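Local coordinates for protein oxidoreductase (Bordetella pertussis, PDB 3Q2K) that probably oxidises a UDP-linked N-acetylglucosaminuronic acid with NAD as cofactor, a step required for making 2,3-diacetamido-2,3-dideoxy-D-mannuronic acid, at residues K30-L35 / E57-C62; G91-L96 / A115-V120; V176-F181 / G255-T260; V226-A231 / G243-R248. All blocks are in the same frame, centred on the assembly; numbering follows the deposited sequence.

Contact 1: K30-L35 / E57-C62; sequences KIRFGL and ELVEIC
The first beta-alpha-beta unit of the NAD-binding domain pairs strands 31-36 and 56-62 in parallel. Glu-57 N reaches Ile-31 O at 2.8 Å, and Phe-33 N reaches Glu-57 O at 3.0 Å. Leu-35 N meets Glu-60 O at 3.2 Å. Phe-33 pairs with Leu-58 but Leu-35 with Ile-61; the extra residue is Val-59, whose N bonds to Phe-33 O.

At the start of the pair, Lys-30 NZ forms a salt bridge with Glu-57 OE2 at 3.2 Å; the hydrogen bond in it is weak. The side chains cross at about a right angle. With CG between its backbone N and carbonyl carbon (chi1 43°), the extended Glu-57 chain carries OE2 to Lys-30. Arg-32 runs alongside this glutamate. Its CG also packs on Val-59 CG2 at 3.5 Å.

The opposite face is apolar. Leu-58 CD1 touches Leu-35 CB at 3.9 Å, and helix 42-50 covers both leucines through Ile-46. Ile-31 CG2 lies over one face of the Phe-33 ring, near its rim, and Tyr-325 meets this ring edge-to-face. At the far end the Cys-62 side chain comes within about 4 Å of the bound dinucleotide. This is the parallel strand pair that opens a Rossmann fold.

Contact 2: G91-L96 / A115-V120; sequences GNADAL and AGRHVV
This is a parallel strand pairing in the Rossmann domain, with an arginine that bonds backbone carbonyls of the loop before it. Strands 95-98 and 118-121 are neighbours in the sheet, and helix 105-114 connects them. His-118 N binds Asp-94 O at 3.0 Å. Leu-96 N binds His-118 O at 2.9 Å, and Val-120 N binds Leu-96 O at 2.9 Å. Ala-95 CB and His-118 CB lie on one face at 3.8 Å. On the other, Leu-96 and Val-119 both meet Val-112 of the connecting helix.

Arg-117 carries the side-chain part. Its chain bends at chi2 (-91°) and runs back along the loop 91-94. Arg-117 NH1 gives a bond of 2.8 Å to Ala-93 O, using a lone pair in the carbonyl plane. Arg-117 NH2 bonds weakly to Gly-91 O at 3.2 Å, and NE weakly to Ala-115 O. His-118 CD2 lies 3.2 Å from Asp-94 O, and ND1 bonds to the backbone N of Arg-145. Asp-94 points away from the pair; its carboxylate bonds Arg-32 N and forms a salt bridge with Arg-29.

One guanidinium holds Ala-93 O firmly, and Gly-91 O and Ala-115 O weakly. Its positive charge would probably be eased by these carbonyl dipoles.

Contact 3: V176-F181 / G255-T260; sequences VTVNVF and GSINVT
Asn-258 ND2 and Asn-179 OD1 join across two parallel strands of the C-terminal mixed sheet. The N-O distance is 3.1 Å, and the donor lies almost in line with the acceptor C=O. The two side chains run side by side with their amide planes 59° apart. ND2 also bonds to Ser-256 OG at 3.3 Å on its own strand. This amide nitrogen therefore holds two acceptors, while Thr-177 CG2 packs against it at 3.4 Å.

The backbones beneath are in regular parallel register. Asn-258 N bonds to Val-178 O and Val-180 N bonds to Asn-258 O, both at 2.7 Å. Ser-256 O takes Val-178 N, and Val-180 O takes Thr-260 N. Phe-181 has CG beside its backbone N (chi1 -65°), which lays the ring back along the strand. One face of the ring covers Asn-179 CB.

The opposite face of the sheet is aliphatic. Val-178 CG1 meets Ile-257 CG1 at 4.0 Å. Val-180 CB lies near Val-259 CG2, and helix 210-220 covers this side through Tyr-212 and Val-213.

Outward from the polar face lies the second subunit. Its Thr-177 packs on Phe-181 and on Asn-258, and the reverse Phe-181 to Thr-177 contact is also made. Asn-258 OD1 bonds Ser-256 OG of that subunit, and Ser-256 OG bonds both Ser-256 OG and Asn-258 OD1 there.

Contact 4: V226-A231 / G243-R248; sequences VYAYTA and GVAALR
Val-226 and Leu-247 pack side by side at one end of an antiparallel hairpin, with CG1 of the valine 3.7 Å from CD2 of the leucine. The close part of the contact is its backbone centre. Ala-246 N bonds to Tyr-227 O at 2.6 Å, and Tyr-227 N returns a bond to Ala-246 O at 2.9 Å. In the next hydrogen-bonded pair, Tyr-229 N to Val-244 O and Val-244 N to Tyr-229 O are both 3.0 Å. Between these pairs, Ala-228 and Ala-245 bring their CB atoms to 4.1 Å. Helix 342-361 packs on this face, its Ile-355 touching Val-226 and Ala-228.

On the tyrosine face, Tyr-229 CD2 touches Val-244 CG1 at 4.0 Å, with the methyl at the ring edge. Tyr-227 leads away from the other strand (chi1 -174°) and sets CE2 over the centre of the Tyr-229 ring. Tyr-227 stacks on Tyr-227 of the second subunit, and Tyr-229 OH bonds to Ser-225 of that chain. In contrast to the tight centre, the hairpin end is partly exposed at Thr-230, which lies beside Gly-243. The arrangement is a beta hairpin in the sheet of a GFO/IDH/MocA C-terminal domain, with one face given to a helix and the other to a subunit interface.

In the fold
The contacts form two pairs, one in each domain. Contacts 1 and 2 come first along the chain and share the parallel Rossmann sheet. Their centres are about 9 Å apart, and strands 31-36 and 95-98 are adjacent. Contacts 3 and 4 share the mixed C-terminal sheet, also with centres about 9 Å apart, where strands 254-260 and 242-249 are adjacent. Both segments of contact 4 fall between the two segments of contact 3 in sequence. The pairs lie on opposite sides of the chain's centre, with centres about 37 to 40 Å apart. The first sheet lies beside the bound dinucleotide. The second has one face on another subunit, and its Val-180 side chain lies about 8 Å from the bound UDP-sugar.

Contact 1: K30-L35 / E57-C62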
# COMPACT_ATOMS: atom_id res chain seq x y z
N LYS C 30 -0.50 50.41 -31.06
CA LYS C 30 0.34 49.26 -30.75
C LYS C 30 0.22 48.75 -29.31
O LYS C 30 0.10 49.54 -28.37
CB LYS C 30 1.80 49.57 -31.08
CG LYS C 30 2.01 49.89 -32.55
CD LYS C 30 3.47 50.21 -32.86
CE LYS C 30 3.78 51.67 -32.56
NZ LYS C 30 5.24 51.88 -32.76
N ILE C 31 0.25 47.43 -29.14
CA ILE C 31 0.27 46.81 -27.82
C ILE C 31 1.52 47.27 -27.07
O ILE C 31 2.63 47.15 -27.60
CB ILE C 31 0.35 45.27 -27.95
CG1 ILE C 31 -0.93 44.72 -28.59
CG2 ILE C 31 0.48 44.61 -26.58
CD1 ILE C 31 -2.12 44.81 -27.65
N ARG C 32 1.35 47.70 -25.82
CA ARG C 32 2.47 47.96 -24.93
C ARG C 32 2.87 46.80 -24.01
O ARG C 32 2.17 46.48 -23.05
CB ARG C 32 2.17 49.17 -24.04
CG ARG C 32 2.59 50.53 -24.59
CD ARG C 32 1.48 51.32 -25.27
NE ARG C 32 0.47 51.84 -24.35
CZ ARG C 32 -0.23 52.95 -24.54
NH1 ARG C 32 -0.05 53.70 -25.61
NH2 ARG C 32 -1.13 53.34 -23.64
N PHE C 33 4.03 46.21 -24.28
CA PHE C 33 4.59 45.10 -23.51
C PHE C 33 5.64 45.54 -22.50
O PHE C 33 6.45 46.42 -22.78
CB PHE C 33 5.37 44.14 -24.41
CG PHE C 33 4.51 43.17 -25.16
CD1 PHE C 33 3.97 42.06 -24.53
CD2 PHE C 33 4.29 43.34 -26.51
CE1 PHE C 33 3.22 41.16 -25.24
CE2 PHE C 33 3.53 42.44 -27.22
CZ PHE C 33 2.99 41.36 -26.58
N GLY C 34 5.68 44.85 -21.37
CA GLY C 34 6.75 45.05 -20.39
C GLY C 34 7.45 43.72 -20.20
O GLY C 34 6.80 42.68 -20.15
N LEU C 35 8.78 43.77 -20.11
CA LEU C 35 9.58 42.58 -19.87
C LEU C 35 10.16 42.56 -18.46
O LEU C 35 10.77 43.53 -18.01
CB LEU C 35 10.70 42.50 -20.91
CG LEU C 35 11.66 41.31 -20.76
CD1 LEU C 35 10.90 40.02 -20.96
CD2 LEU C 35 12.78 41.38 -21.80
N GLU C 57 5.00 47.21 -29.14
CA GLU C 57 6.29 47.74 -28.76
C GLU C 57 6.59 47.47 -27.30
O GLU C 57 5.68 47.39 -26.48
CB GLU C 57 6.28 49.26 -28.94
CG GLU C 57 5.02 49.96 -28.44
CD GLU C 57 5.06 51.47 -28.62
OE1 GLU C 57 4.42 52.19 -27.82
OE2 GLU C 57 5.74 51.92 -29.57
N LEU C 58 7.90 47.42 -27.03
CA LEU C 58 8.48 47.20 -25.72
C LEU C 58 8.78 48.55 -25.08
O LEU C 58 9.56 49.34 -25.60
CB LEU C 58 9.73 46.32 -25.85
CG LEU C 58 10.60 45.88 -24.66
CD1 LEU C 58 9.82 44.97 -23.73
CD2 LEU C 58 11.87 45.22 -25.16
N VAL C 59 8.20 48.82 -23.92
CA VAL C 59 8.22 50.19 -23.41
C VAL C 59 8.96 50.20 -22.08
O VAL C 59 9.45 51.24 -21.63
CB VAL C 59 6.78 50.68 -23.17
CG1 VAL C 59 6.78 51.97 -22.34
CG2 VAL C 59 6.06 50.90 -24.50
N GLU C 60 9.03 49.01 -21.49
CA GLU C 60 9.51 48.91 -20.11
C GLU C 60 10.30 47.63 -19.93
O GLU C 60 10.06 46.65 -20.65
CB GLU C 60 8.36 48.90 -19.11
CG GLU C 60 7.71 50.25 -18.85
CD GLU C 60 6.23 50.16 -18.51
OE1 GLU C 60 5.83 49.31 -17.69
OE2 GLU C 60 5.46 50.98 -19.06
N ILE C 61 11.19 47.65 -18.94
CA ILE C 61 12.03 46.49 -18.63
C ILE C 61 12.33 46.57 -17.14
O ILE C 61 12.40 47.65 -16.54
CB ILE C 61 13.31 46.48 -19.49
CG1 ILE C 61 14.04 47.81 -19.30
CG2 ILE C 61 13.00 46.29 -20.97
CD1 ILE C 61 15.39 47.84 -19.98
N CYS C 62 12.47 45.41 -16.53
CA CYS C 62 12.58 45.38 -15.07
C CYS C 62 13.58 44.26 -14.83
O CYS C 62 13.44 43.22 -15.46
CB CYS C 62 11.23 45.03 -14.42
SG CYS C 62 11.39 44.71 -12.64

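Contact 2: G91-L96 / A115-V120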
# COMPACT_ATOMS: atom_id res chain seq x y z
N GLY C 91 4.55 52.18 -14.34
CA GLY C 91 4.49 51.83 -15.76
C GLY C 91 3.07 51.75 -16.30
O GLY C 91 2.12 51.70 -15.53
N ASN C 92 2.92 51.74 -17.62
CA ASN C 92 1.62 51.50 -18.23
C ASN C 92 1.53 50.33 -19.21
O ASN C 92 0.67 50.35 -20.10
CB ASN C 92 1.16 52.78 -18.94
CG ASN C 92 1.86 52.98 -20.28
OD1 ASN C 92 1.20 53.17 -21.30
ND2 ASN C 92 3.18 52.87 -20.30
N ALA C 93 2.40 49.32 -19.12
CA ALA C 93 2.39 48.24 -20.10
C ALA C 93 1.07 47.49 -20.08
O ALA C 93 0.42 47.43 -19.02
CB ALA C 93 3.56 47.28 -19.89
N ASP C 94 0.61 47.00 -21.23
CA ASP C 94 -0.71 46.35 -21.30
C ASP C 94 -0.60 44.91 -20.83
O ASP C 94 -1.56 44.33 -20.33
CB ASP C 94 -1.29 46.30 -22.72
CG ASP C 94 -1.54 47.70 -23.26
OD1 ASP C 94 -2.22 48.48 -22.55
OD2 ASP C 94 -1.04 48.04 -24.35
N ALA C 95 0.62 44.39 -20.98
CA ALA C 95 0.95 43.00 -20.71
C ALA C 95 2.39 42.88 -20.22
O ALA C 95 3.32 43.45 -20.79
CB ALA C 95 0.77 42.17 -21.97
N LEU C 96 2.60 42.10 -19.16
CA LEU C 96 3.96 41.85 -18.72
C LEU C 96 4.49 40.46 -19.06
O LEU C 96 3.83 39.44 -18.88
CB LEU C 96 4.03 42.13 -17.22
CG LEU C 96 3.95 43.65 -17.20
CD1 LEU C 96 3.26 44.12 -15.94
CD2 LEU C 96 5.38 44.15 -17.26
N ALA C 115 -2.76 44.25 -10.49
CA ALA C 115 -2.63 45.60 -11.04
C ALA C 115 -3.27 45.70 -12.42
O ALA C 115 -3.13 46.69 -13.14
CB ALA C 115 -1.16 45.97 -11.13
N GLY C 116 -3.94 44.62 -12.81
CA GLY C 116 -4.87 44.70 -13.93
C GLY C 116 -4.30 44.58 -15.33
O GLY C 116 -4.95 45.03 -16.27
N ARG C 117 -3.12 43.98 -15.51
CA ARG C 117 -2.64 43.76 -16.87
C ARG C 117 -2.49 42.28 -17.24
O ARG C 117 -2.44 41.38 -16.40
CB ARG C 117 -1.31 44.46 -17.15
CG ARG C 117 -0.95 45.57 -16.18
CD ARG C 117 -1.43 46.95 -16.59
NE ARG C 117 -1.02 47.84 -15.50
CZ ARG C 117 0.19 48.36 -15.40
NH1 ARG C 117 1.08 48.12 -16.35
NH2 ARG C 117 0.51 49.14 -14.37
N HIS C 118 -2.37 42.03 -18.54
CA HIS C 118 -2.20 40.67 -19.03
C HIS C 118 -0.82 40.12 -18.67
O HIS C 118 0.08 40.91 -18.38
CB HIS C 118 -2.40 40.69 -20.55
CG HIS C 118 -3.70 41.34 -20.92
ND1 HIS C 118 -4.91 40.79 -20.58
CD2 HIS C 118 -3.97 42.53 -21.50
CE1 HIS C 118 -5.88 41.60 -20.97
NE2 HIS C 118 -5.33 42.65 -21.55
N VAL C 119 -0.67 38.80 -18.66
CA VAL C 119 0.59 38.16 -18.28
C VAL C 119 0.97 37.18 -19.38
O VAL C 119 0.14 36.39 -19.82
CB VAL C 119 0.44 37.29 -17.03
CG1 VAL C 119 1.71 36.46 -16.80
CG2 VAL C 119 0.03 38.14 -15.84
N VAL C 120 2.21 37.29 -19.84
CA VAL C 120 2.79 36.26 -20.69
C VAL C 120 3.86 35.58 -19.84
O VAL C 120 4.92 36.17 -19.62
CB VAL C 120 3.39 36.79 -22.00
CG1 VAL C 120 3.94 35.64 -22.84
CG2 VAL C 120 2.35 37.53 -22.81

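Contact 3: V176-F181 / G255-T260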
# COMPACT_ATOMS: atom_id res chain seq x y z
N VAL C 176 3.50 5.54 -27.84
CA VAL C 176 4.10 6.87 -27.99
C VAL C 176 5.41 6.91 -27.24
O VAL C 176 5.44 6.58 -26.05
CB VAL C 176 3.23 8.00 -27.43
CG1 VAL C 176 3.95 9.32 -27.62
CG2 VAL C 176 1.90 8.07 -28.15
N THR C 177 6.49 7.27 -27.93
CA THR C 177 7.73 7.50 -27.20
C THR C 177 8.35 8.85 -27.56
O THR C 177 8.35 9.28 -28.71
CB THR C 177 8.80 6.46 -27.54
OG1 THR C 177 8.15 5.20 -27.74
CG2 THR C 177 9.76 6.33 -26.36
N VAL C 178 8.86 9.48 -26.50
CA VAL C 178 9.49 10.79 -26.55
C VAL C 178 10.87 10.74 -25.89
O VAL C 178 11.00 10.26 -24.77
CB VAL C 178 8.63 11.83 -25.80
CG1 VAL C 178 9.39 13.14 -25.75
CG2 VAL C 178 7.28 12.04 -26.48
N ASN C 179 11.88 11.25 -26.58
CA ASN C 179 13.26 11.22 -26.09
C ASN C 179 13.80 12.64 -26.00
O ASN C 179 13.75 13.38 -26.97
CB ASN C 179 14.11 10.48 -27.13
CG ASN C 179 13.97 8.96 -27.03
OD1 ASN C 179 13.44 8.45 -26.05
ND2 ASN C 179 14.39 8.24 -28.06
N VAL C 180 14.32 13.03 -24.84
CA VAL C 180 15.08 14.27 -24.76
C VAL C 180 16.48 13.99 -24.23
O VAL C 180 16.71 13.94 -23.02
CB VAL C 180 14.39 15.35 -23.91
CG1 VAL C 180 15.20 16.62 -24.04
CG2 VAL C 180 12.97 15.62 -24.42
N PHE C 181 17.40 13.84 -25.18
CA PHE C 181 18.76 13.43 -24.85
C PHE C 181 19.65 14.63 -25.08
O PHE C 181 20.19 14.79 -26.18
CB PHE C 181 19.18 12.27 -25.76
CG PHE C 181 18.38 11.02 -25.56
CD1 PHE C 181 17.71 10.80 -24.36
CD2 PHE C 181 18.30 10.04 -26.53
CE1 PHE C 181 16.99 9.63 -24.13
CE2 PHE C 181 17.55 8.89 -26.33
CZ PHE C 181 16.90 8.68 -25.13
N GLY C 255 3.11 4.66 -23.40
CA GLY C 255 4.42 4.98 -23.95
C GLY C 255 5.31 5.42 -22.80
O GLY C 255 5.04 5.12 -21.63
N SER C 256 6.39 6.08 -23.21
CA SER C 256 7.35 6.69 -22.29
C SER C 256 8.01 7.97 -22.79
O SER C 256 8.04 8.29 -23.99
CB SER C 256 8.44 5.69 -21.92
OG SER C 256 9.19 5.32 -23.07
N ILE C 257 8.53 8.69 -21.81
CA ILE C 257 9.31 9.89 -22.03
C ILE C 257 10.65 9.67 -21.37
O ILE C 257 10.72 9.33 -20.19
CB ILE C 257 8.59 11.18 -21.57
CG1 ILE C 257 9.50 12.38 -21.84
CG2 ILE C 257 8.12 11.06 -20.11
CD1 ILE C 257 8.92 13.76 -21.62
N ASN C 258 11.70 9.79 -22.18
CA ASN C 258 13.05 9.48 -21.72
C ASN C 258 13.95 10.71 -21.77
O ASN C 258 14.19 11.32 -22.81
CB ASN C 258 13.61 8.31 -22.53
CG ASN C 258 12.61 7.16 -22.64
OD1 ASN C 258 12.45 6.40 -21.69
ND2 ASN C 258 11.90 7.04 -23.76
N VAL C 259 14.46 11.11 -20.61
CA VAL C 259 15.09 12.42 -20.50
C VAL C 259 16.43 12.35 -19.79
O VAL C 259 16.51 11.73 -18.74
CB VAL C 259 14.16 13.36 -19.70
CG1 VAL C 259 14.80 14.71 -19.46
CG2 VAL C 259 12.85 13.56 -20.46
N THR C 260 17.47 12.96 -20.36
CA THR C 260 18.72 13.21 -19.65
C THR C 260 19.45 14.44 -20.17
O THR C 260 19.40 14.78 -21.35
CB THR C 260 19.70 12.02 -19.64
OG1 THR C 260 20.77 12.32 -18.74
CG2 THR C 260 20.26 11.78 -21.03

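Contact 4: V226-A231 / G243-R248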
# COMPACT_ATOMS: atom_id res chain seq x y z
N VAL C 226 0.94 8.11 -14.68
CA VAL C 226 2.36 7.95 -14.98
C VAL C 226 3.04 7.14 -13.89
O VAL C 226 2.61 7.15 -12.73
CB VAL C 226 3.15 9.27 -15.10
CG1 VAL C 226 2.33 10.23 -15.94
CG2 VAL C 226 3.39 9.89 -13.73
N TYR C 227 4.12 6.47 -14.27
CA TYR C 227 5.08 6.02 -13.26
C TYR C 227 6.46 6.53 -13.68
O TYR C 227 6.84 6.41 -14.84
CB TYR C 227 5.12 4.49 -13.17
CG TYR C 227 6.00 4.09 -12.02
CD1 TYR C 227 5.47 3.90 -10.75
CD2 TYR C 227 7.38 4.10 -12.16
CE1 TYR C 227 6.28 3.58 -9.69
CE2 TYR C 227 8.22 3.76 -11.11
CZ TYR C 227 7.65 3.54 -9.87
OH TYR C 227 8.42 3.21 -8.78
N ALA C 228 7.19 7.11 -12.73
CA ALA C 228 8.51 7.65 -13.10
C ALA C 228 9.62 7.23 -12.16
O ALA C 228 9.38 7.05 -10.97
CB ALA C 228 8.48 9.18 -13.17
N TYR C 229 10.83 7.11 -12.71
CA TYR C 229 12.06 7.06 -11.93
C TYR C 229 12.85 8.30 -12.33
O TYR C 229 13.00 8.59 -13.52
CB TYR C 229 12.92 5.86 -12.34
CG TYR C 229 12.37 4.46 -12.12
CD1 TYR C 229 12.51 3.85 -10.89
CD2 TYR C 229 11.82 3.73 -13.16
CE1 TYR C 229 12.07 2.56 -10.68
CE2 TYR C 229 11.35 2.45 -12.96
CZ TYR C 229 11.51 1.86 -11.73
OH TYR C 229 11.03 0.59 -11.52
N THR C 230 13.36 9.04 -11.35
CA THR C 230 14.31 10.09 -11.71
C THR C 230 15.54 9.99 -10.80
O THR C 230 15.49 9.34 -9.76
CB THR C 230 13.71 11.50 -11.60
OG1 THR C 230 13.51 11.82 -10.21
CG2 THR C 230 12.44 11.63 -12.44
N ALA C 231 16.64 10.62 -11.20
CA ALA C 231 17.79 10.61 -10.31
C ALA C 231 18.68 11.80 -10.64
O ALA C 231 18.59 12.33 -11.74
CB ALA C 231 18.55 9.31 -10.54
N GLY C 243 15.93 11.08 -16.14
CA GLY C 243 14.78 10.28 -15.75
C GLY C 243 14.00 9.67 -16.89
O GLY C 243 14.26 9.90 -18.07
N VAL C 244 13.04 8.85 -16.47
CA VAL C 244 12.13 8.16 -17.39
C VAL C 244 10.73 8.15 -16.76
O VAL C 244 10.60 7.94 -15.56
CB VAL C 244 12.64 6.73 -17.68
CG1 VAL C 244 12.63 5.84 -16.46
CG2 VAL C 244 11.72 6.03 -18.68
N ALA C 245 9.69 8.35 -17.57
CA ALA C 245 8.31 8.14 -17.16
C ALA C 245 7.60 7.15 -18.07
O ALA C 245 7.72 7.30 -19.29
CB ALA C 245 7.51 9.45 -17.15
N ALA C 246 6.87 6.21 -17.47
CA ALA C 246 6.00 5.30 -18.21
C ALA C 246 4.63 5.96 -18.19
O ALA C 246 4.20 6.48 -17.16
CB ALA C 246 5.94 3.91 -17.53
N LEU C 247 3.91 5.91 -19.31
CA LEU C 247 2.62 6.57 -19.44
C LEU C 247 1.48 5.64 -19.86
O LEU C 247 1.66 4.71 -20.64
CB LEU C 247 2.73 7.66 -20.50
CG LEU C 247 4.06 8.39 -20.33
CD1 LEU C 247 4.52 8.98 -21.64
CD2 LEU C 247 3.86 9.46 -19.27
N ARG C 248 0.27 5.96 -19.39
CA ARG C 248 -0.91 5.39 -20.04
C ARG C 248 -1.95 6.46 -20.35
O ARG C 248 -2.23 7.29 -19.48
CB ARG C 248 -1.55 4.36 -19.11
CG ARG C 248 -2.93 3.92 -19.62
CD ARG C 248 -3.41 2.77 -18.75
NE ARG C 248 -3.01 1.48 -19.32
CZ ARG C 248 -2.75 0.37 -18.65
NH1 ARG C 248 -2.40 -0.73 -19.31
NH2 ARG C 248 -2.82 0.32 -17.33